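Local coordinates for NANS (YJHS), A 9-O-acetyl N-acetylneuraminic acid esterase (Escherichia coli O157:H7 EDL933, PDB 3PT5), which probably removes the 9-O-acetyl group from 9-O-acetyl-N-acetylneuraminate, letting the bacterium grow on this sialic acid of mammalian mucosal sites, at residues L76-H81 / G102-A107. Sequence-based numbering, arbitrary orientation.
Sequences LTHCPH and GTVGQA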
loop_
_atom_site.group_PDB
_atom_site.type_symbol
_atom_site.label_atom_id
_atom_site.label_comp_id
_atom_site.label_asym_id
_atom_site.label_seq_id
_atom_site.Cartn_x
_atom_site.Cartn_y
_atom_site.Cartn_z
ATOM N N LEU A 76 -11.643 4.855 -4.535
ATOM C CA LEU A 76 -10.485 3.955 -4.434
ATOM C C LEU A 76 -10.750 2.753 -5.310
ATOM O O LEU A 76 -11.847 2.209 -5.298
ATOM C CB LEU A 76 -10.258 3.516 -2.997
ATOM C CG LEU A 76 -9.230 2.405 -2.782
ATOM C CD1 LEU A 76 -7.833 2.815 -3.168
ATOM C CD2 LEU A 76 -9.291 1.988 -1.298
ATOM N N THR A 77 -9.741 2.344 -6.081
ATOM C CA THR A 77 -9.923 1.202 -6.978
ATOM C C THR A 77 -8.813 0.189 -6.740
ATOM O O THR A 77 -8.021 0.341 -5.807
ATOM C CB THR A 77 -10.000 1.595 -8.491
ATOM O OG1 THR A 77 -8.700 1.943 -8.998
ATOM C CG2 THR A 77 -10.937 2.806 -8.684
ATOM N N HIS A 78 -8.774 -0.843 -7.574
ATOM C CA HIS A 78 -7.734 -1.881 -7.428
ATOM C C HIS A 78 -6.314 -1.408 -7.713
ATOM O O HIS A 78 -5.346 -2.061 -7.308
ATOM C CB HIS A 78 -8.065 -3.068 -8.315
ATOM C CG HIS A 78 -8.058 -2.722 -9.768
ATOM N ND1 HIS A 78 -9.179 -2.232 -10.413
ATOM C CD2 HIS A 78 -7.072 -2.761 -10.697
ATOM C CE1 HIS A 78 -8.877 -1.991 -11.681
ATOM N NE2 HIS A 78 -7.606 -2.290 -11.878
ATOM N N CYS A 79 -6.180 -0.261 -8.387
ATOM C CA CYS A 79 -4.856 0.252 -8.746
ATOM C C CYS A 79 -4.722 1.701 -8.296
ATOM O O CYS A 79 -5.038 2.608 -9.065
ATOM C CB CYS A 79 -4.632 0.104 -10.258
ATOM S SG CYS A 79 -2.913 0.324 -10.722
ATOM N N PRO A 80 -4.324 1.923 -7.025
ATOM C CA PRO A 80 -4.418 3.250 -6.415
ATOM C C PRO A 80 -3.409 4.291 -6.901
ATOM O O PRO A 80 -2.488 4.011 -7.669
ATOM C CB PRO A 80 -4.154 2.958 -4.913
ATOM C CG PRO A 80 -4.484 1.516 -4.720
ATOM C CD PRO A 80 -3.997 0.894 -6.019
ATOM N N HIS A 81 -3.592 5.503 -6.382
ATOM C CA HIS A 81 -2.822 6.675 -6.712
ATOM C C HIS A 81 -1.523 6.797 -5.920
ATOM O O HIS A 81 -1.225 7.810 -5.311
ATOM C CB HIS A 81 -3.710 7.901 -6.544
ATOM C CG HIS A 81 -4.580 8.182 -7.732
ATOM N ND1 HIS A 81 -5.338 7.219 -8.362
ATOM C CD2 HIS A 81 -4.793 9.337 -8.409
ATOM C CE1 HIS A 81 -5.987 7.773 -9.378
ATOM N NE2 HIS A 81 -5.678 9.057 -9.417
ATOM N N GLY A 102 -4.414 -2.058 -15.504
ATOM C CA GLY A 102 -3.315 -2.114 -14.556
ATOM C C GLY A 102 -3.183 -3.369 -13.718
ATOM O O GLY A 102 -3.718 -4.434 -14.029
ATOM N N THR A 103 -2.411 -3.213 -12.651
ATOM C CA THR A 103 -2.149 -4.279 -11.702
ATOM C C THR A 103 -3.055 -4.119 -10.479
ATOM O O THR A 103 -3.836 -3.181 -10.400
ATOM C CB THR A 103 -0.696 -4.167 -11.238
ATOM O OG1 THR A 103 -0.406 -2.779 -11.028
ATOM C CG2 THR A 103 0.209 -4.774 -12.297
ATOM N N VAL A 104 -2.966 -5.061 -9.539
ATOM C CA VAL A 104 -3.883 -5.073 -8.397
ATOM C C VAL A 104 -3.124 -4.872 -7.090
ATOM O O VAL A 104 -2.121 -5.543 -6.856
ATOM C CB VAL A 104 -4.637 -6.408 -8.339
ATOM C CG1 VAL A 104 -5.543 -6.508 -7.123
ATOM C CG2 VAL A 104 -5.487 -6.568 -9.624
ATOM N N GLY A 105 -3.627 -3.965 -6.251
ATOM C CA GLY A 105 -3.101 -3.700 -4.906
ATOM C C GLY A 105 -4.164 -3.978 -3.859
ATOM O O GLY A 105 -5.357 -3.865 -4.164
ATOM N N GLN A 106 -3.738 -4.259 -2.624
ATOM C CA GLN A 106 -4.638 -4.642 -1.537
ATOM C C GLN A 106 -5.342 -3.501 -0.820
ATOM O O GLN A 106 -6.152 -3.783 0.056
ATOM C CB GLN A 106 -3.899 -5.468 -0.463
ATOM C CG GLN A 106 -2.745 -4.719 0.254
ATOM C CD GLN A 106 -1.384 -4.937 -0.418
ATOM O OE1 GLN A 106 -1.323 -5.240 -1.615
ATOM N NE2 GLN A 106 -0.296 -4.789 0.344
ATOM N N ALA A 107 -5.034 -2.223 -1.112
ATOM C CA ALA A 107 -5.631 -1.127 -0.305
ATOM C C ALA A 107 -7.169 -1.205 -0.385
ATOM O O ALA A 107 -7.876 -1.039 0.622
ATOM C CB ALA A 107 -5.153 0.226 -0.794
HETATM O O HOH W 1 -6.261 -1.136 -4.065
#
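The carbonyl oxygen of His78 is held by one hydrogen bond and one weaker CH...O contact from 102-107. Gly105 N donates the hydrogen bond to His78 O at 2.8 Å, approaching nearly along the C=O axis (167°), and Val104 CA adds the CH...O contact. Gly105, without a side chain, lies close against His78 O and the Pro80 ring. A water bridges the two segments, donating to Thr77 O and Gly105 O, 2.9 Å from each, and so satisfies two carbonyls, both acceptors, which cannot bond each other. The imidazole of His78 swings over its own backbone, CG between N and the carbonyl carbon (chi1 64°), which brings the ring edge to the second segment: CD2 meets Thr103 O at 3.3 Å, close to the ring plane, while NE2 is bonded to Tyr101 O. Thr103 O has no hydrogen-bond partner although buried; the imidazole C-H, probably polarised, and Cys79 CB, 3.4 Å from Thr103 O, lie against it. Cys79 SG, anti to N, lies beside Thr103, whose hydroxyl is held by Ala34 O. Both segments belong to the long connection between edge strand 73-75 and helix 107-114 of this SGNH hydrolase, folded back on itself beside the central sheet. Where the helix begins, small Ala107 lets the chain come in close: its CB sits 4.2 Å from Pro80 CG, and Leu76, with CG anti to N, lays CD2 against the Ala107 carbonyl. Leu76 and Ala107 also pack on Ile126, and Pro80 on Pro128, of strand 122-130 in the central sheet. At the other end Gly102 adopts a positive phi (73°), readily reached by glycine, and, having no side chain, leaves room for Cys79 SG.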